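Local coordinates for DUF115 domain-containing protein (Magnetospirillum magneticum AMB-1, PDB 5MU5), which is a Maf-type glycosyltransferase involved in flagella formation, probably transferring sugar residues onto flagellin, at residues E466-M469 against L470-R473; E620-E623 against I624-D627; W541-E544 against D545-R548. All coordinates share one frame; numbering follows the deposited sequence.

Interaction 1 (E466-M469 against L470-R473)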
ATOM      1  N   GLU A 466     -17.562   6.485  -8.511  1.00 42.54           N
ATOM      2  CA  GLU A 466     -16.785   5.291  -8.757  1.00 44.12           C
ATOM      3  C   GLU A 466     -15.770   5.151  -7.657  1.00 43.36           C
ATOM      4  O   GLU A 466     -15.503   6.096  -6.905  1.00 42.31           O
ATOM      5  CB  GLU A 466     -16.015   5.442 -10.062  1.00 50.19           C
ATOM      6  CG  GLU A 466     -16.868   5.739 -11.284  1.00 55.61           C
ATOM      7  CD  GLU A 466     -16.053   6.348 -12.416  1.00 60.85           C
ATOM      8  OE1 GLU A 466     -14.835   6.054 -12.507  1.00 62.63           O
ATOM      9  OE2 GLU A 466     -16.618   7.135 -13.214  1.00 65.90           O
ATOM     10  N   THR A 467     -15.144   3.989  -7.617  1.00 45.44           N
ATOM     11  CA  THR A 467     -14.205   3.632  -6.558  1.00 46.88           C
ATOM     12  C   THR A 467     -12.979   4.546  -6.485  1.00 44.69           C
ATOM     13  O   THR A 467     -12.588   4.958  -5.396  1.00 45.34           O
ATOM     14  CB  THR A 467     -13.830   2.146  -6.706  1.00 50.95           C
ATOM     15  OG1 THR A 467     -15.011   1.363  -6.467  1.00 53.06           O
ATOM     16  CG2 THR A 467     -12.731   1.717  -5.736  1.00 53.01           C
ATOM     17  N   ILE A 468     -12.393   4.883  -7.625  1.00 43.24           N
ATOM     18  CA  ILE A 468     -11.224   5.775  -7.651  1.00 48.00           C
ATOM     19  C   ILE A 468     -11.569   7.157  -7.078  1.00 47.14           C
ATOM     20  O   ILE A 468     -10.726   7.820  -6.434  1.00 46.69           O
ATOM     21  CB  ILE A 468     -10.612   5.919  -9.080  1.00 50.59           C
ATOM     22  CG1 ILE A 468      -9.365   6.834  -9.104  1.00 54.29           C
ATOM     23  CG2 ILE A 468     -11.612   6.535 -10.051  1.00 53.14           C
ATOM     24  CD1 ILE A 468      -8.190   6.396  -8.249  1.00 56.16           C
ATOM     25  N   MET A 469     -12.803   7.584  -7.325  1.00 42.66           N
ATOM     26  CA  MET A 469     -13.286   8.851  -6.818  1.00 41.46           C
ATOM     27  C   MET A 469     -13.512   8.852  -5.290  1.00 39.07           C
ATOM     28  O   MET A 469     -13.322   9.876  -4.620  1.00 36.64           O
ATOM     29  CB  MET A 469     -14.524   9.245  -7.602  1.00 46.59           C
ATOM     30  CG  MET A 469     -14.177   9.411  -9.070  1.00 51.77           C
ATOM     31  SD  MET A 469     -15.411  10.297  -9.997  1.00 67.75           S
ATOM     32  CE  MET A 469     -16.659   9.082 -10.406  1.00 60.03           C
ATOM     33  N   LEU A 470     -13.886   7.706  -4.732  1.00 36.48           N
ATOM     34  CA  LEU A 470     -14.082   7.613  -3.293  1.00 38.08           C
ATOM     35  C   LEU A 470     -12.729   7.670  -2.580  1.00 35.90           C
ATOM     36  O   LEU A 470     -12.631   8.272  -1.514  1.00 33.90           O
ATOM     37  CB  LEU A 470     -14.846   6.343  -2.916  1.00 41.48           C
ATOM     38  CG  LEU A 470     -16.193   6.160  -3.648  1.00 43.99           C
ATOM     39  CD1 LEU A 470     -16.695   4.741  -3.463  1.00 48.00           C
ATOM     40  CD2 LEU A 470     -17.238   7.144  -3.193  1.00 43.33           C
ATOM     41  N   TRP A 471     -11.699   7.059  -3.169  1.00 36.54           N
ATOM     42  CA  TRP A 471     -10.338   7.125  -2.610  1.00 39.01           C
ATOM     43  C   TRP A 471      -9.853   8.556  -2.657  1.00 34.60           C
ATOM     44  O   TRP A 471      -9.273   9.052  -1.708  1.00 36.97           O
ATOM     45  CB  TRP A 471      -9.334   6.264  -3.378  1.00 41.69           C
ATOM     46  CG  TRP A 471      -9.658   4.790  -3.434  1.00 47.63           C
ATOM     47  CD1 TRP A 471     -10.429   4.077  -2.563  1.00 43.46           C
ATOM     48  CD2 TRP A 471      -9.148   3.843  -4.385  1.00 49.50           C
ATOM     49  NE1 TRP A 471     -10.473   2.768  -2.943  1.00 48.88           N
ATOM     50  CE2 TRP A 471      -9.685   2.587  -4.049  1.00 49.05           C
ATOM     51  CE3 TRP A 471      -8.290   3.940  -5.487  1.00 54.03           C
ATOM     52  CZ2 TRP A 471      -9.406   1.426  -4.783  1.00 52.35           C
ATOM     53  CZ3 TRP A 471      -8.012   2.780  -6.230  1.00 57.70           C
ATOM     54  CH2 TRP A 471      -8.578   1.542  -5.872  1.00 54.42           C
ATOM     55  N   THR A 472     -10.125   9.225  -3.770  1.00 33.90           N
ATOM     56  CA  THR A 472      -9.764  10.609  -3.916  1.00 33.11           C
ATOM     57  C   THR A 472     -10.481  11.414  -2.866  1.00 33.73           C
ATOM     58  O   THR A 472      -9.858  12.222  -2.189  1.00 35.60           O
ATOM     59  CB  THR A 472     -10.113  11.120  -5.316  1.00 34.73           C
ATOM     60  OG1 THR A 472      -9.313  10.430  -6.275  1.00 36.43           O
ATOM     61  CG2 THR A 472      -9.843  12.628  -5.432  1.00 35.15           C
ATOM     62  N   ARG A 473     -11.793  11.197  -2.729  1.00 33.85           N
ATOM     63  CA  ARG A 473     -12.584  11.875  -1.700  1.00 33.36           C
ATOM     64  C   ARG A 473     -12.061  11.634  -0.298  1.00 33.81           C
ATOM     65  O   ARG A 473     -11.994  12.563   0.522  1.00 33.27           O
ATOM     66  CB  ARG A 473     -14.023  11.401  -1.763  1.00 35.71           C
ATOM     67  CG  ARG A 473     -14.934  11.986  -0.695  1.00 36.04           C
ATOM     68  CD  ARG A 473     -16.185  11.134  -0.576  1.00 36.41           C
ATOM     69  NE  ARG A 473     -15.862   9.867   0.039  1.00 37.94           N
ATOM     70  CZ  ARG A 473     -16.708   8.854   0.177  1.00 39.99           C
ATOM     71  NH1 ARG A 473     -17.962   8.962  -0.255  1.00 38.28           N
ATOM     72  NH2 ARG A 473     -16.286   7.730   0.747  1.00 41.27           N
TER
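T472 holds the carbonyl of I468 twice, once through its backbone N and once through its hydroxyl. The OG1 of T472 lies 3.0 Å from I468 O, with OG1 anti to the carbonyl carbon of T472 (chi1 -65°), which turns the hydroxyl back along the helix; the two donors approach the I468 oxygen from opposite faces of its carbonyl plane. A threonine hydroxyl bonded to the carbonyl four residues earlier is a common feature within helices, here in the opening turns. The next bond along, R473 N to M469 O, is 2.8 Å. W471 N bonds to T467 O, and L470 N bonds to the carbonyl of E466, the N-cap residue, at 3.2 Å between N and O.

Packing centres on the indole of W471. The methyl CG2 of T467 comes within 3.5 Å of W471 CZ2, while the carbonyl O of T467 sits above the same ring, 3.5 Å from its plane and toward the rim. I468 adds its CD1, 3.7 Å from W471 CE3, the two side chains crossing at about a right angle. L470 CD2 lies over one face of the R473 guanidinium.

The turn opens helix 467-482 straight after strand 462-465. L470 rests on strand 453-456, where E455 forms a salt bridge with R473 NH1, and T472 turns to the start of helix 393-404, its hydroxyl bonded to T392 OG1 and its carbonyl to N395 ND2.

Interaction 2 (E620-E623 against I624-D627); sequences EFWE and IIRD
The delta methyl of I625 is the bump of this helical turn, and the aromatic side chains of F621 and W622 form the hollow that receives it. Its CD1 stands over the face of the F621 ring, 4.0 Å from the centroid and 27° off the normal, a CH-pi contact; the nearest ring atom is CE2 of F621, at 3.7 Å from I625 CD1. On the other flank the same methyl approaches W622 obliquely, 4.2 Å from CE3. F621 can offer its face because its CG lies anti to the backbone N (chi1 -169°), which swings the ring along the helix toward I625. I624 adds a smaller shoulder, its CB 4.3 Å from F621 CD1. Y605 and V609 of helix 589-609, I101 of helix 92-107 and L571 of helix 568-579 touch these side chains from outside, while F112 meets the F621 ring edge-to-face.

On another side of the helix, E623 and R626 form an i, i+3 salt bridge, bends at chi2 of E623 and chi3 of R626 bringing their ends side by side. The R626 NE is 2.8 Å from E623 OE1 and its NH2 is 2.9 Å from E623 OE2, with carboxylate and guanidinium nearly coplanar (29° apart). Both oxygens are met on their syn side, and OE1 lies in the guanidinium plane.

Two bonds between flat groups fix the rotation of both ends. R626 also reaches D562 through NH1, tying helix 618-646 to helix 546-564, and its positive charge would probably favour the ionised form of both carboxylates.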
ATOM      1  N   GLU A 620      11.304 -31.971  -9.482  1.00 43.02           N
ATOM      2  CA  GLU A 620      11.602 -31.575 -10.857  1.00 44.32           C
ATOM      3  C   GLU A 620      11.081 -30.181 -11.099  1.00 43.07           C
ATOM      4  O   GLU A 620      11.731 -29.390 -11.767  1.00 45.70           O
ATOM      5  CB  GLU A 620      10.963 -32.514 -11.871  1.00 46.78           C
ATOM      6  CG  GLU A 620      11.481 -33.941 -11.842  1.00 51.30           C
ATOM      7  CD  GLU A 620      10.693 -34.878 -12.758  1.00 55.42           C
ATOM      8  OE1 GLU A 620      10.191 -34.426 -13.804  1.00 56.44           O
ATOM      9  OE2 GLU A 620      10.593 -36.084 -12.454  1.00 61.10           O
ATOM     10  N   PHE A 621       9.911 -29.870 -10.553  1.00 41.31           N
ATOM     11  CA  PHE A 621       9.346 -28.538 -10.733  1.00 41.47           C
ATOM     12  C   PHE A 621      10.127 -27.515  -9.946  1.00 42.08           C
ATOM     13  O   PHE A 621      10.319 -26.399 -10.407  1.00 41.96           O
ATOM     14  CB  PHE A 621       7.879 -28.492 -10.352  1.00 41.35           C
ATOM     15  CG  PHE A 621       7.187 -27.218 -10.764  1.00 40.72           C
ATOM     16  CD1 PHE A 621       7.277 -26.751 -12.056  1.00 40.66           C
ATOM     17  CD2 PHE A 621       6.418 -26.514  -9.860  1.00 40.42           C
ATOM     18  CE1 PHE A 621       6.634 -25.587 -12.435  1.00 41.77           C
ATOM     19  CE2 PHE A 621       5.766 -25.356 -10.233  1.00 39.81           C
ATOM     20  CZ  PHE A 621       5.885 -24.885 -11.521  1.00 40.42           C
ATOM     21  N   TRP A 622      10.573 -27.898  -8.751  1.00 44.13           N
ATOM     22  CA  TRP A 622      11.463 -27.052  -7.979  1.00 42.18           C
ATOM     23  C   TRP A 622      12.741 -26.721  -8.771  1.00 41.90           C
ATOM     24  O   TRP A 622      13.207 -25.598  -8.738  1.00 39.60           O
ATOM     25  CB  TRP A 622      11.816 -27.692  -6.636  1.00 42.24           C
ATOM     26  CG  TRP A 622      10.952 -27.229  -5.504  1.00 42.19           C
ATOM     27  CD1 TRP A 622      10.138 -27.990  -4.726  1.00 40.61           C
ATOM     28  CD2 TRP A 622      10.810 -25.878  -5.034  1.00 41.92           C
ATOM     29  NE1 TRP A 622       9.501 -27.206  -3.795  1.00 41.91           N
ATOM     30  CE2 TRP A 622       9.904 -25.909  -3.950  1.00 42.07           C
ATOM     31  CE3 TRP A 622      11.384 -24.661  -5.402  1.00 40.93           C
ATOM     32  CZ2 TRP A 622       9.546 -24.772  -3.244  1.00 43.05           C
ATOM     33  CZ3 TRP A 622      11.036 -23.527  -4.705  1.00 43.39           C
ATOM     34  CH2 TRP A 622      10.111 -23.580  -3.639  1.00 44.29           C
ATOM     35  N   GLU A 623      13.316 -27.698  -9.461  1.00 44.95           N
ATOM     36  CA  GLU A 623      14.508 -27.442 -10.269  1.00 46.49           C
ATOM     37  C   GLU A 623      14.183 -26.456 -11.421  1.00 46.15           C
ATOM     38  O   GLU A 623      14.943 -25.518 -11.690  1.00 45.96           O
ATOM     39  CB  GLU A 623      15.114 -28.754 -10.770  1.00 48.05           C
ATOM     40  CG  GLU A 623      16.157 -28.625 -11.887  1.00 51.57           C
ATOM     41  CD  GLU A 623      17.263 -27.609 -11.608  1.00 54.50           C
ATOM     42  OE1 GLU A 623      17.628 -27.379 -10.435  1.00 53.38           O
ATOM     43  OE2 GLU A 623      17.772 -27.020 -12.583  1.00 62.09           O
ATOM     44  N   ILE A 624      13.040 -26.652 -12.073  1.00 44.99           N
ATOM     45  CA  ILE A 624      12.564 -25.706 -13.087  1.00 41.58           C
ATOM     46  C   ILE A 624      12.459 -24.286 -12.545  1.00 42.08           C
ATOM     47  O   ILE A 624      12.873 -23.318 -13.203  1.00 41.80           O
ATOM     48  CB  ILE A 624      11.208 -26.150 -13.640  1.00 40.18           C
ATOM     49  CG1 ILE A 624      11.429 -27.352 -14.572  1.00 40.50           C
ATOM     50  CG2 ILE A 624      10.530 -25.014 -14.406  1.00 40.33           C
ATOM     51  CD1 ILE A 624      10.163 -28.042 -15.025  1.00 40.24           C
ATOM     52  N   ILE A 625      11.877 -24.156 -11.359  1.00 41.29           N
ATOM     53  CA  ILE A 625      11.706 -22.856 -10.732  1.00 41.60           C
ATOM     54  C   ILE A 625      13.062 -22.206 -10.443  1.00 41.24           C
ATOM     55  O   ILE A 625      13.246 -21.005 -10.662  1.00 40.33           O
ATOM     56  CB  ILE A 625      10.923 -23.003  -9.418  1.00 40.83           C
ATOM     57  CG1 ILE A 625       9.473 -23.285  -9.739  1.00 42.38           C
ATOM     58  CG2 ILE A 625      11.006 -21.745  -8.569  1.00 40.47           C
ATOM     59  CD1 ILE A 625       8.728 -23.844  -8.571  1.00 40.12           C
ATOM     60  N   ARG A 626      14.000 -23.016  -9.964  1.00 38.78           N
ATOM     61  CA  ARG A 626      15.317 -22.530  -9.621  1.00 41.31           C
ATOM     62  C   ARG A 626      15.989 -21.995 -10.863  1.00 41.01           C
ATOM     63  O   ARG A 626      16.507 -20.890 -10.875  1.00 40.83           O
ATOM     64  CB  ARG A 626      16.162 -23.649  -9.011  1.00 43.05           C
ATOM     65  CG  ARG A 626      17.484 -23.190  -8.411  1.00 45.17           C
ATOM     66  CD  ARG A 626      18.477 -24.344  -8.253  1.00 46.54           C
ATOM     67  NE  ARG A 626      18.752 -24.916  -9.563  1.00 50.82           N
ATOM     68  CZ  ARG A 626      19.490 -24.338 -10.516  1.00 52.60           C
ATOM     69  NH1 ARG A 626      20.068 -23.158 -10.323  1.00 54.59           N
ATOM     70  NH2 ARG A 626      19.628 -24.937 -11.689  1.00 54.08           N
ATOM     71  N   ASP A 627      15.950 -22.780 -11.917  1.00 42.36           N
ATOM     72  CA  ASP A 627      16.653 -22.424 -13.136  1.00 46.64           C
ATOM     73  C   ASP A 627      16.057 -21.169 -13.799  1.00 46.57           C
ATOM     74  O   ASP A 627      16.791 -20.278 -14.204  1.00 44.27           O
ATOM     75  CB  ASP A 627      16.607 -23.597 -14.104  1.00 49.25           C
ATOM     76  CG  ASP A 627      17.462 -23.376 -15.303  1.00 51.53           C
ATOM     77  OD1 ASP A 627      18.588 -22.873 -15.139  1.00 58.86           O
ATOM     78  OD2 ASP A 627      17.017 -23.706 -16.415  1.00 54.09           O
TER

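Interaction 3 (W541-E544 against D545-R548); sequences WDRE and DWPR
W541 and W546 touch across a short bend in which the chain leaves helix 534-541 and enters helix 546-564. Between them D542 and R543 have nearly the same backbone angles, with psi close to zero, before E544 is extended and turns the chain toward the new axis. D545 is the N-cap of the second helix; its OD1 accepts a weak capping bond from R548 N, 3.5 Å away.

The indole of W546 folds back over the bend. Its NE1 donates to W541 O at 2.8 Å, meeting a lone pair in the carbonyl plane, although the bond is bent (136° at the hydrogen) and the oxygen lies out of the indole plane. The two indoles meet obliquely, with W546 CD1 above one face of the W541 ring and 3.9 Å from W541 CZ3. E544 takes up a face of W546: its CB makes a CH-pi contact, 3.7 Å from the centroid of the six-membered ring and almost on the normal, and its carbonyl O hangs over the five-membered part. With CG anti to the backbone N (chi1 -165°), the extended E544 chain carries its carboxylate alongside the six-membered ring, OE1 3.6 Å from W546 CZ3, while OE2 bonds to S549 OG.

The CZ2-CH2 edge of W546 meets a face of the R543 guanidinium, the planes 69° apart and R543 NH1 3.6 Å from W546 CZ2. NH1 bonds to the carbonyls of L377 and R540, and NH2 to that of A376.

L377 of helix 373-378 and F644 of helix 618-646 also pack on W546. The whole is a tight turn between two helices, with D545 as N-cap and W546 of the first turn folded back on the linker, within the region assigned to the Maf helical bundle.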
ATOM      1  N   TRP A 541      22.890  11.775  -6.647  1.00 48.80           N
ATOM      2  CA  TRP A 541      23.341  10.738  -7.594  1.00 47.83           C
ATOM      3  C   TRP A 541      24.682  10.055  -7.299  1.00 50.66           C
ATOM      4  O   TRP A 541      24.780   8.828  -7.375  1.00 52.68           O
ATOM      5  CB  TRP A 541      23.419  11.321  -8.994  1.00 47.55           C
ATOM      6  CG  TRP A 541      23.644  10.311 -10.053  1.00 46.66           C
ATOM      7  CD1 TRP A 541      24.764  10.147 -10.796  1.00 47.75           C
ATOM      8  CD2 TRP A 541      22.711   9.325 -10.508  1.00 45.32           C
ATOM      9  NE1 TRP A 541      24.592   9.120 -11.701  1.00 46.63           N
ATOM     10  CE2 TRP A 541      23.339   8.599 -11.540  1.00 45.90           C
ATOM     11  CE3 TRP A 541      21.399   9.006 -10.161  1.00 45.72           C
ATOM     12  CZ2 TRP A 541      22.714   7.560 -12.211  1.00 46.06           C
ATOM     13  CZ3 TRP A 541      20.769   7.982 -10.830  1.00 45.74           C
ATOM     14  CH2 TRP A 541      21.430   7.265 -11.850  1.00 46.01           C
ATOM     15  N   ASP A 542      25.698  10.844  -6.959  1.00 52.26           N
ATOM     16  CA  ASP A 542      27.070  10.352  -6.807  1.00 55.00           C
ATOM     17  C   ASP A 542      27.369   9.610  -5.503  1.00 54.29           C
ATOM     18  O   ASP A 542      28.467   9.080  -5.354  1.00 54.03           O
ATOM     19  CB  ASP A 542      28.085  11.514  -6.917  1.00 57.04           C
ATOM     20  CG  ASP A 542      28.021  12.241  -8.249  1.00 60.12           C
ATOM     21  OD1 ASP A 542      27.585  11.637  -9.252  1.00 63.03           O
ATOM     22  OD2 ASP A 542      28.423  13.423  -8.301  1.00 62.29           O
ATOM     23  N   ARG A 543      26.426   9.558  -4.568  1.00 53.09           N
ATOM     24  CA  ARG A 543      26.720   8.997  -3.247  1.00 54.32           C
ATOM     25  C   ARG A 543      26.740   7.467  -3.174  1.00 56.25           C
ATOM     26  O   ARG A 543      27.087   6.896  -2.132  1.00 56.67           O
ATOM     27  CB  ARG A 543      25.750   9.556  -2.219  1.00 53.92           C
ATOM     28  CG  ARG A 543      24.361   8.936  -2.234  1.00 55.15           C
ATOM     29  CD  ARG A 543      23.497   9.663  -1.235  1.00 55.29           C
ATOM     30  NE  ARG A 543      22.242   8.982  -0.909  1.00 58.31           N
ATOM     31  CZ  ARG A 543      21.142   8.986  -1.662  1.00 53.39           C
ATOM     32  NH1 ARG A 543      21.108   9.568  -2.855  1.00 51.77           N
ATOM     33  NH2 ARG A 543      20.069   8.373  -1.218  1.00 52.14           N
ATOM     34  N   GLU A 544      26.361   6.811  -4.265  1.00 58.40           N
ATOM     35  CA  GLU A 544      26.379   5.356  -4.330  1.00 59.29           C
ATOM     36  C   GLU A 544      26.398   4.871  -5.781  1.00 58.41           C
ATOM     37  O   GLU A 544      25.854   5.528  -6.675  1.00 55.48           O
ATOM     38  CB  GLU A 544      25.158   4.797  -3.613  1.00 61.68           C
ATOM     39  CG  GLU A 544      25.250   3.312  -3.295  1.00 67.95           C
ATOM     40  CD  GLU A 544      24.051   2.806  -2.515  1.00 68.96           C
ATOM     41  OE1 GLU A 544      23.553   3.531  -1.621  1.00 71.54           O
ATOM     42  OE2 GLU A 544      23.603   1.675  -2.793  1.00 73.48           O
ATOM     43  N   ASP A 545      27.057   3.734  -6.008  1.00 57.85           N
ATOM     44  CA  ASP A 545      27.063   3.090  -7.317  1.00 57.22           C
ATOM     45  C   ASP A 545      25.756   2.271  -7.400  1.00 54.61           C
ATOM     46  O   ASP A 545      25.671   1.154  -6.895  1.00 56.70           O
ATOM     47  CB  ASP A 545      28.308   2.211  -7.485  1.00 59.37           C
ATOM     48  CG  ASP A 545      28.412   1.604  -8.874  1.00 64.17           C
ATOM     49  OD1 ASP A 545      27.411   1.639  -9.624  1.00 67.16           O
ATOM     50  OD2 ASP A 545      29.488   1.078  -9.221  1.00 65.00           O
ATOM     51  N   TRP A 546      24.743   2.849  -8.036  1.00 51.47           N
ATOM     52  CA  TRP A 546      23.398   2.284  -8.042  1.00 48.42           C
ATOM     53  C   TRP A 546      23.297   0.922  -8.736  1.00 48.54           C
ATOM     54  O   TRP A 546      22.783  -0.023  -8.144  1.00 46.41           O
ATOM     55  CB  TRP A 546      22.391   3.302  -8.618  1.00 47.63           C
ATOM     56  CG  TRP A 546      22.475   4.658  -7.899  1.00 46.86           C
ATOM     57  CD1 TRP A 546      22.933   5.842  -8.413  1.00 46.99           C
ATOM     58  CD2 TRP A 546      22.138   4.918  -6.532  1.00 45.17           C
ATOM     59  NE1 TRP A 546      22.877   6.830  -7.449  1.00 48.57           N
ATOM     60  CE2 TRP A 546      22.401   6.286  -6.285  1.00 46.64           C
ATOM     61  CE3 TRP A 546      21.643   4.125  -5.487  1.00 43.87           C
ATOM     62  CZ2 TRP A 546      22.180   6.876  -5.040  1.00 45.83           C
ATOM     63  CZ3 TRP A 546      21.414   4.716  -4.252  1.00 43.72           C
ATOM     64  CH2 TRP A 546      21.690   6.079  -4.038  1.00 44.73           C
ATOM     65  N   PRO A 547      23.785   0.811  -9.983  1.00 49.04           N
ATOM     66  CA  PRO A 547      23.638  -0.485 -10.613  1.00 50.67           C
ATOM     67  C   PRO A 547      24.363  -1.570  -9.838  1.00 53.52           C
ATOM     68  O   PRO A 547      23.883  -2.707  -9.757  1.00 54.65           O
ATOM     69  CB  PRO A 547      24.257  -0.289 -12.007  1.00 50.35           C
ATOM     70  CG  PRO A 547      25.048   0.968 -11.934  1.00 49.35           C
ATOM     71  CD  PRO A 547      24.376   1.805 -10.896  1.00 50.37           C
ATOM     72  N   ARG A 548      25.495  -1.211  -9.243  1.00 55.35           N
ATOM     73  CA  ARG A 548      26.276  -2.173  -8.491  1.00 55.86           C
ATOM     74  C   ARG A 548      25.480  -2.702  -7.295  1.00 53.01           C
ATOM     75  O   ARG A 548      25.417  -3.917  -7.088  1.00 51.08           O
ATOM     76  CB  ARG A 548      27.607  -1.569  -8.064  1.00 59.49           C
ATOM     77  CG  ARG A 548      28.565  -2.587  -7.503  1.00 63.36           C
ATOM     78  CD  ARG A 548      29.913  -1.976  -7.164  1.00 69.49           C
ATOM     79  NE  ARG A 548      30.647  -2.872  -6.277  1.00 72.85           N
ATOM     80  CZ  ARG A 548      31.918  -2.728  -5.922  1.00 78.74           C
ATOM     81  NH1 ARG A 548      32.644  -1.713  -6.377  1.00 81.07           N
ATOM     82  NH2 ARG A 548      32.470  -3.617  -5.106  1.00 83.25           N
TER

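In the fold
All three interactions are local, between residues three to five apart along a helix or round a bend, and none touches another. Interaction 1 lies at the start of helix 467-482, about 43 Å from interaction 2 and 38 Å from interaction 3 between centres, across the centre of the chain from both. Interactions 2 and 3 both fall within the flagellin glycosyltransferase Maf helical bundle region, their centres 33 Å and nearest atoms about 19 Å apart. They are joined by helices: 546-564 begins at interaction 3 and carries D562, which pairs with R626 of interaction 2, and 618-646 contains interaction 2 and brings F644 to W546. A bound 1,2-ethanediol, probably from crystallisation, lies about 3 Å from the R543 side chain.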